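Local atomic coordinates of Polyphosphate:AMP phosphotransferase (Meiothermus ruber H328, PDB entry 5O6M), a protein that uses inorganic polyphosphate as phosphate donor to convert AMP to ADP and ADP to ATP, and can also phosphorylate other nucleoside mono- and diphosphates. Residues D[57-62]-D[118-123]; D[87-92]-D[108-113]. The protein carries 1 engineered substitution. All coordinates share one frame; numbering follows the deposited sequence. Where two conformers were deposited one is given.

Contact 1. Residues D[57-62]-D[118-123]; sequences KVLVVL and VIFDRS. Engineered in segment 118-123: D121 (natural residue Asn). With ATP (adenosine-5'-triphosphate), chain X.
A methyl carbon of L59 sits over the middle of the F120 ring: CD1 lies 3.5 Å from the ring centroid and 4° off the ring normal, a CH-pi contact in which all six ring carbons are nearly equally far from it. CG of L59 is anti to the backbone N (chi1 172°), and chi2 (64°) places CD1 over the ring. Leucine and phenylalanine suit this side of the sheet, where F91 presents its edge to the other face of F120 in a T-shaped pair. On the side of V60 and I119, L62 CD1 touches I119 CG2 at 3.7 Å, and helix 70-77 covers the pair through I74.

Between these two layers of side chains the strands run parallel, with V118 N bonded to V58 O, V60 N to V118 O, F120 N to V60 O and L62 N to F120 O. The ladder goes on past the strand end, where R122 N reaches L62 O at 3.2 Å. Branched V60, V61 and I119 fit the extended backbone.

The engineered D121 forms a salt bridge with K70. R122, its chain extended from CG to NE, meets the gamma-phosphate of ATP with two nearly straight bonds, NE to O1G (2.9 Å) and NH2 to O2G (2.8 Å), while ATP C2' lies above one guanidinium face, near its rim. E126 and D66 hold NH1 and NH2 by salt bridges. A leucine in place of R122 has no donors for O1G and O2G, and the terminal phosphate would probably be held less firmly, with D66 and E126 deprived of this positive partner. An apolar sheet interior thus ends in a charged loop, where the paired donors of arginine probably help to neutralise and orient the terminal phosphate.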
loop_
_atom_site.group_PDB
_atom_site.type_symbol
_atom_site.label_atom_id
_atom_site.label_comp_id
_atom_site.label_asym_id
_atom_site.label_seq_id
_atom_site.Cartn_x
_atom_site.Cartn_y
_atom_site.Cartn_z
ATOM N N LYS D 57 4.958 -20.041 1.786
ATOM C CA LYS D 57 4.989 -18.798 2.544
ATOM C C LYS D 57 5.203 -19.147 4.004
ATOM O O LYS D 57 4.550 -20.056 4.524
ATOM C CB LYS D 57 3.686 -18.002 2.403
ATOM C CG LYS D 57 2.937 -18.172 1.104
ATOM C CD LYS D 57 1.640 -17.379 1.184
ATOM C CE LYS D 57 0.817 -17.512 -0.067
ATOM N NZ LYS D 57 -0.088 -18.688 0.028
ATOM N N VAL D 58 6.099 -18.427 4.668
ATOM C CA VAL D 58 6.477 -18.745 6.038
ATOM C C VAL D 58 6.320 -17.497 6.900
ATOM O O VAL D 58 6.912 -16.453 6.601
ATOM C CB VAL D 58 7.910 -19.296 6.111
ATOM C CG1 VAL D 58 8.287 -19.617 7.543
ATOM C CG2 VAL D 58 8.043 -20.527 5.211
ATOM N N LEU D 59 5.532 -17.610 7.968
ATOM C CA LEU D 59 5.251 -16.511 8.887
ATOM C C LEU D 59 5.737 -16.886 10.280
ATOM O O LEU D 59 5.298 -17.896 10.842
ATOM C CB LEU D 59 3.754 -16.186 8.910
ATOM C CG LEU D 59 3.277 -15.187 9.967
ATOM C CD1 LEU D 59 3.878 -13.810 9.751
ATOM C CD2 LEU D 59 1.753 -15.110 9.972
ATOM N N VAL D 60 6.641 -16.077 10.832
ATOM C CA VAL D 60 7.156 -16.257 12.185
ATOM C C VAL D 60 6.640 -15.111 13.049
ATOM O O VAL D 60 6.955 -13.941 12.794
ATOM C CB VAL D 60 8.691 -16.319 12.200
ATOM C CG1 VAL D 60 9.212 -16.391 13.629
ATOM C CG2 VAL D 60 9.177 -17.510 11.393
ATOM N N VAL D 61 5.856 -15.446 14.073
ATOM C CA VAL D 61 5.310 -14.470 15.011
ATOM C C VAL D 61 6.172 -14.444 16.267
ATOM O O VAL D 61 6.539 -15.499 16.802
ATOM C CB VAL D 61 3.849 -14.799 15.362
ATOM C CG1 VAL D 61 3.312 -13.806 16.386
ATOM C CG2 VAL D 61 2.991 -14.788 14.108
ATOM N N LEU D 62 6.529 -13.238 16.713
ATOM C CA LEU D 62 7.285 -13.027 17.943
ATOM C C LEU D 62 6.482 -12.127 18.870
ATOM O O LEU D 62 6.155 -10.991 18.506
ATOM C CB LEU D 62 8.651 -12.407 17.648
ATOM C CG LEU D 62 9.620 -13.210 16.780
ATOM C CD1 LEU D 62 10.921 -12.451 16.638
ATOM C CD2 LEU D 62 9.866 -14.582 17.382
ATOM N N VAL D 118 8.565 -13.993 6.614
ATOM C CA VAL D 118 8.281 -12.734 7.284
ATOM C C VAL D 118 8.273 -12.963 8.786
ATOM O O VAL D 118 7.699 -13.942 9.275
ATOM C CB VAL D 118 6.945 -12.127 6.815
ATOM C CG1 VAL D 118 6.566 -10.958 7.701
ATOM C CG2 VAL D 118 7.044 -11.687 5.360
ATOM N N ILE D 119 8.910 -12.053 9.514
ATOM C CA ILE D 119 8.884 -12.048 10.968
ATOM C C ILE D 119 7.966 -10.918 11.404
ATOM O O ILE D 119 8.201 -9.753 11.060
ATOM C CB ILE D 119 10.289 -11.884 11.559
ATOM C CG1 ILE D 119 11.194 -13.013 11.069
ATOM C CG2 ILE D 119 10.228 -11.875 13.076
ATOM C CD1 ILE D 119 12.666 -12.659 11.078
ATOM N N PHE D 120 6.906 -11.266 12.130
ATOM C CA PHE D 120 6.056 -10.268 12.769
ATOM C C PHE D 120 6.690 -9.878 14.099
ATOM O O PHE D 120 6.701 -10.667 15.050
ATOM C CB PHE D 120 4.636 -10.798 12.959
ATOM C CG PHE D 120 3.763 -10.657 11.738
ATOM C CD1 PHE D 120 4.288 -10.197 10.539
ATOM C CD2 PHE D 120 2.411 -10.963 11.797
ATOM C CE1 PHE D 120 3.480 -10.061 9.416
ATOM C CE2 PHE D 120 1.601 -10.828 10.681
ATOM C CZ PHE D 120 2.134 -10.376 9.490
ATOM N N ASP D 121 7.242 -8.668 14.154
ATOM C CA ASP D 121 7.779 -8.097 15.389
ATOM C C ASP D 121 6.601 -7.452 16.104
ATOM O O ASP D 121 6.243 -6.300 15.848
ATOM C CB ASP D 121 8.895 -7.106 15.080
ATOM C CG ASP D 121 9.278 -6.258 16.276
ATOM O OD1 ASP D 121 9.091 -6.714 17.421
ATOM O OD2 ASP D 121 9.769 -5.130 16.065
ATOM N N ARG D 122 5.986 -8.214 17.012
ATOM C CA ARG D 122 4.634 -7.935 17.485
ATOM C C ARG D 122 3.661 -8.209 16.344
ATOM O O ARG D 122 4.086 -8.351 15.193
ATOM C CB ARG D 122 4.510 -6.498 17.993
ATOM C CG ARG D 122 5.314 -6.229 19.258
ATOM C CD ARG D 122 5.019 -4.847 19.819
ATOM N NE ARG D 122 5.987 -4.464 20.842
ATOM C CZ ARG D 122 5.870 -4.759 22.132
ATOM N NH1 ARG D 122 4.816 -5.437 22.568
ATOM N NH2 ARG D 122 6.804 -4.366 22.986
ATOM N N SER D 123 2.366 -8.297 16.628
ATOM C CA SER D 123 1.456 -8.835 15.628
ATOM C C SER D 123 0.027 -8.435 15.967
ATOM O O SER D 123 -0.217 -7.560 16.805
ATOM C CB SER D 123 1.582 -10.359 15.547
ATOM O OG SER D 123 1.104 -10.946 16.744
HETATM P PG ATP X . 9.299 -2.427 20.872
HETATM O O1G ATP X . 8.568 -3.378 19.962
HETATM O O2G ATP X . 8.943 -2.626 22.343
HETATM O O3G ATP X . 10.824 -2.511 20.718
HETATM P PB ATP X . 9.579 0.279 19.788
HETATM O O1B ATP X . 9.901 1.392 20.708
HETATM O O2B ATP X . 10.750 -0.307 18.997
HETATM O O3B ATP X . 8.870 -0.929 20.545
HETATM P PA ATP X . 7.055 0.187 18.235
HETATM O O1A ATP X . 7.239 -0.934 17.291
HETATM O O2A ATP X . 6.358 1.403 17.629
HETATM O O3A ATP X . 8.473 0.718 18.732
HETATM O "O5'" ATP X . 6.097 -0.265 19.490
HETATM C "C5'" ATP X . 5.456 0.738 20.305
HETATM C "C4'" ATP X . 4.264 0.196 21.059
HETATM O "O4'" ATP X . 3.175 -0.123 20.166
HETATM C "C3'" ATP X . 4.494 -1.059 21.916
HETATM O "O3'" ATP X . 4.430 -0.711 23.294
HETATM C "C2'" ATP X . 3.324 -1.985 21.534
HETATM O "O2'" ATP X . 2.719 -2.620 22.653
HETATM C "C1'" ATP X . 2.353 -0.988 20.915
HETATM N N9 ATP X . 1.322 -1.571 20.063
HETATM C C8 ATP X . 1.473 -2.502 19.070
HETATM N N7 ATP X . 0.343 -2.921 18.552
HETATM C C5 ATP X . -0.621 -2.211 19.251
HETATM C C6 ATP X . -2.029 -2.208 19.192
HETATM N N6 ATP X . -2.742 -3.011 18.399
HETATM N N1 ATP X . -2.689 -1.369 20.020
HETATM C C2 ATP X . -1.984 -0.603 20.857
HETATM N N3 ATP X . -0.661 -0.532 21.014
HETATM C C4 ATP X . -0.033 -1.366 20.178
#

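Contact 2. Residues D[87-92]-D[108-113]; sequences RVASFG and HQQVPR. With ATP (adenosine-5'-triphosphate), chain X; PO4 (phosphate ion), chain V.
In segment 87-92 the strand 87-90 runs on into a loop, and segment 108-113 passes it without strand pairing, bent by a type I beta turn from H108 to V111; the nearest CA atoms, those of A89 and Q110, are 6.8 Å apart.

R87 and Q110 carry the polar part, their side chains crossing at about a right angle. The R87 chain bends at chi3 (61°), and its two terminal nitrogens meet different oxygens of the same glutamine. NH2 gives a bond to the backbone O of Q110 at 3.1 Å, coming from above the carbonyl plane, whereas NH1 makes a weak one to side-chain OE1 at 2.9 Å. Arginine suits the place because NE remains to form a salt bridge with E116, so three nitrogens of one group are engaged and its rotation is probably restricted.

Farther along the chain, carbon contacts take over. A89 offers just a methyl, 4.0 Å from Q110 CB, a small residue that lets the glutamine lie close to the strand. Q110 CG then packs against F91 CZ at 3.9 Å, the two side chains lying antiparallel. Glutamine serves both ends, with its aliphatic carbons beside the ring and its amide oxygen at the arginine.

R113 NH1 bonds O3 of a phosphate ion, probably from the crystallisation liquor, at 2.7 Å, and R101 of the second subunit bonds it too. At the other end, F91 O and G92 O both approach C8 of the adenine. This is the outermost strand of the chain's P-loop-type parallel sheet, opening at its C-terminal end into the nucleotide pocket.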
loop_
_atom_site.group_PDB
_atom_site.type_symbol
_atom_site.label_atom_id
_atom_site.label_comp_id
_atom_site.label_asym_id
_atom_site.label_seq_id
_atom_site.Cartn_x
_atom_site.Cartn_y
_atom_site.Cartn_z
ATOM N N ARG D 87 12.066 -10.698 5.661
ATOM C CA ARG D 87 11.564 -9.350 5.886
ATOM C C ARG D 87 10.940 -9.255 7.271
ATOM O O ARG D 87 10.246 -10.174 7.711
ATOM C CB ARG D 87 10.528 -8.956 4.827
ATOM C CG ARG D 87 9.851 -7.622 5.103
ATOM C CD ARG D 87 9.009 -7.159 3.928
ATOM N NE ARG D 87 7.921 -8.078 3.605
ATOM C CZ ARG D 87 6.721 -8.050 4.180
ATOM N NH1 ARG D 87 6.456 -7.154 5.119
ATOM N NH2 ARG D 87 5.785 -8.917 3.817
ATOM N N VAL D 88 11.198 -8.149 7.962
ATOM C CA VAL D 88 10.626 -7.892 9.280
ATOM C C VAL D 88 9.517 -6.859 9.141
ATOM O O VAL D 88 9.725 -5.786 8.561
ATOM C CB VAL D 88 11.698 -7.418 10.277
ATOM C CG1 VAL D 88 11.066 -7.110 11.630
ATOM C CG2 VAL D 88 12.792 -8.464 10.410
ATOM N N ALA D 89 8.341 -7.178 9.672
ATOM C CA ALA D 89 7.222 -6.245 9.749
ATOM C C ALA D 89 6.948 -5.954 11.218
ATOM O O ALA D 89 6.559 -6.854 11.972
ATOM C CB ALA D 89 5.974 -6.799 9.062
ATOM N N SER D 90 7.165 -4.708 11.622
ATOM C CA SER D 90 6.948 -4.283 12.995
ATOM C C SER D 90 5.572 -3.651 13.125
ATOM O O SER D 90 5.104 -2.968 12.211
ATOM C CB SER D 90 8.013 -3.275 13.430
ATOM O OG SER D 90 9.300 -3.852 13.414
ATOM N N PHE D 91 4.922 -3.894 14.258
ATOM C CA PHE D 91 3.615 -3.321 14.546
ATOM C C PHE D 91 3.709 -2.509 15.830
ATOM O O PHE D 91 3.961 -3.067 16.903
ATOM C CB PHE D 91 2.542 -4.408 14.653
ATOM C CG PHE D 91 2.283 -5.136 13.360
ATOM C CD1 PHE D 91 1.484 -4.563 12.378
ATOM C CD2 PHE D 91 2.834 -6.389 13.126
ATOM C CE1 PHE D 91 1.242 -5.220 11.187
ATOM C CE2 PHE D 91 2.594 -7.055 11.936
ATOM C CZ PHE D 91 1.799 -6.471 10.964
ATOM N N GLY D 92 3.506 -1.196 15.712
ATOM C CA GLY D 92 3.465 -0.297 16.836
ATOM C C GLY D 92 2.064 0.215 17.099
ATOM O O GLY D 92 1.066 -0.362 16.652
ATOM N N HIS D 108 -2.948 -8.004 7.911
ATOM C CA HIS D 108 -3.112 -8.822 6.715
ATOM C C HIS D 108 -2.251 -8.311 5.566
ATOM O O HIS D 108 -1.705 -9.106 4.790
ATOM C CB HIS D 108 -4.581 -8.866 6.291
ATOM C CG HIS D 108 -4.918 -10.036 5.418
ATOM N ND1 HIS D 108 -6.214 -10.395 5.118
ATOM C CD2 HIS D 108 -4.124 -10.942 4.796
ATOM C CE1 HIS D 108 -6.205 -11.459 4.335
ATOM N NE2 HIS D 108 -4.950 -11.813 4.128
ATOM N N GLN D 109 -2.128 -6.987 5.443
ATOM C CA GLN D 109 -1.331 -6.389 4.379
ATOM C C GLN D 109 0.090 -6.931 4.359
ATOM O O GLN D 109 0.717 -7.002 3.296
ATOM C CB GLN D 109 -1.310 -4.867 4.551
ATOM C CG GLN D 109 -0.372 -4.144 3.609
ATOM C CD GLN D 109 -0.748 -4.341 2.159
ATOM O OE1 GLN D 109 -1.929 -4.355 1.807
ATOM N NE2 GLN D 109 0.255 -4.501 1.307
ATOM N N GLN D 110 0.608 -7.329 5.517
ATOM C CA GLN D 110 2.014 -7.660 5.684
ATOM C C GLN D 110 2.324 -9.151 5.597
ATOM O O GLN D 110 3.485 -9.527 5.772
ATOM C CB GLN D 110 2.517 -7.120 7.029
ATOM C CG GLN D 110 2.376 -5.620 7.204
ATOM C CD GLN D 110 3.326 -4.857 6.305
ATOM O OE1 GLN D 110 4.300 -5.417 5.803
ATOM N NE2 GLN D 110 3.066 -3.568 6.115
ATOM N N VAL D 111 1.341 -10.002 5.319
ATOM C CA VAL D 111 1.569 -11.448 5.319
ATOM C C VAL D 111 2.651 -11.789 4.299
ATOM O O VAL D 111 2.831 -11.054 3.315
ATOM C CB VAL D 111 0.277 -12.228 5.024
ATOM C CG1 VAL D 111 -0.800 -11.889 6.043
ATOM C CG2 VAL D 111 -0.198 -11.954 3.608
ATOM N N PRO D 112 3.385 -12.885 4.482
ATOM C CA PRO D 112 4.441 -13.225 3.526
ATOM C C PRO D 112 3.861 -13.721 2.216
ATOM O O PRO D 112 2.813 -14.370 2.176
ATOM C CB PRO D 112 5.222 -14.335 4.242
ATOM C CG PRO D 112 4.199 -14.982 5.122
ATOM C CD PRO D 112 3.315 -13.850 5.594
ATOM N N ARG D 113 4.559 -13.395 1.129
ATOM C CA ARG D 113 4.214 -13.915 -0.184
ATOM C C ARG D 113 4.982 -15.210 -0.441
ATOM O O ARG D 113 5.819 -15.635 0.357
ATOM C CB ARG D 113 4.501 -12.874 -1.265
ATOM C CG ARG D 113 5.961 -12.444 -1.368
ATOM C CD ARG D 113 6.285 -12.041 -2.802
ATOM N NE ARG D 113 6.228 -13.187 -3.708
ATOM C CZ ARG D 113 5.909 -13.107 -4.996
ATOM N NH1 ARG D 113 5.606 -11.933 -5.533
ATOM N NH2 ARG D 113 5.883 -14.203 -5.745
HETATM P PG ATP X . 9.299 -2.427 20.872
HETATM O O1G ATP X . 8.568 -3.378 19.962
HETATM O O2G ATP X . 8.943 -2.626 22.343
HETATM O O3G ATP X . 10.824 -2.511 20.718
HETATM P PB ATP X . 9.579 0.279 19.788
HETATM O O1B ATP X . 9.901 1.392 20.708
HETATM O O2B ATP X . 10.750 -0.307 18.997
HETATM O O3B ATP X . 8.870 -0.929 20.545
HETATM P PA ATP X . 7.055 0.187 18.235
HETATM O O1A ATP X . 7.239 -0.934 17.291
HETATM O O2A ATP X . 6.358 1.403 17.629
HETATM O O3A ATP X . 8.473 0.718 18.732
HETATM O "O5'" ATP X . 6.097 -0.265 19.490
HETATM C "C5'" ATP X . 5.456 0.738 20.305
HETATM C "C4'" ATP X . 4.264 0.196 21.059
HETATM O "O4'" ATP X . 3.175 -0.123 20.166
HETATM C "C3'" ATP X . 4.494 -1.059 21.916
HETATM O "O3'" ATP X . 4.430 -0.711 23.294
HETATM C "C2'" ATP X . 3.324 -1.985 21.534
HETATM O "O2'" ATP X . 2.719 -2.620 22.653
HETATM C "C1'" ATP X . 2.353 -0.988 20.915
HETATM N N9 ATP X . 1.322 -1.571 20.063
HETATM C C8 ATP X . 1.473 -2.502 19.070
HETATM N N7 ATP X . 0.343 -2.921 18.552
HETATM C C5 ATP X . -0.621 -2.211 19.251
HETATM C C6 ATP X . -2.029 -2.208 19.192
HETATM N N6 ATP X . -2.742 -3.011 18.399
HETATM N N1 ATP X . -2.689 -1.369 20.020
HETATM C C2 ATP X . -1.984 -0.603 20.857
HETATM N N3 ATP X . -0.661 -0.532 21.014
HETATM C C4 ATP X . -0.033 -1.366 20.178
HETATM P P PO4 V . 5.559 -8.423 -4.417
HETATM O O1 PO4 V . 7.028 -8.768 -4.330
HETATM O O2 PO4 V . 5.258 -7.735 -5.726
HETATM O O3 PO4 V . 4.737 -9.687 -4.330
HETATM O O4 PO4 V . 5.198 -7.508 -3.272
#

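Contacts 1 and 2 have centres about 7 Å apart and both reach one five-stranded parallel sheet, to which 108-113 adds no strand; in it, 117-121 lies between 86-90 and 57-64. Along the chain, both segments of contact 2 fall between those of contact 1: 57-62 comes first, then 87-92, 108-113 and 118-123. The two join through probable backbone hydrogen bonds, D121 N to A89 O and I119 N to R87 O, each 2.9 Å. P112 of the loop also packs on K57 and L59. Both contacts reach ATP, contact 1 at the gamma-phosphate and ribose and contact 2 at the adenine, so neighbouring strand ends meet different parts of one nucleotide.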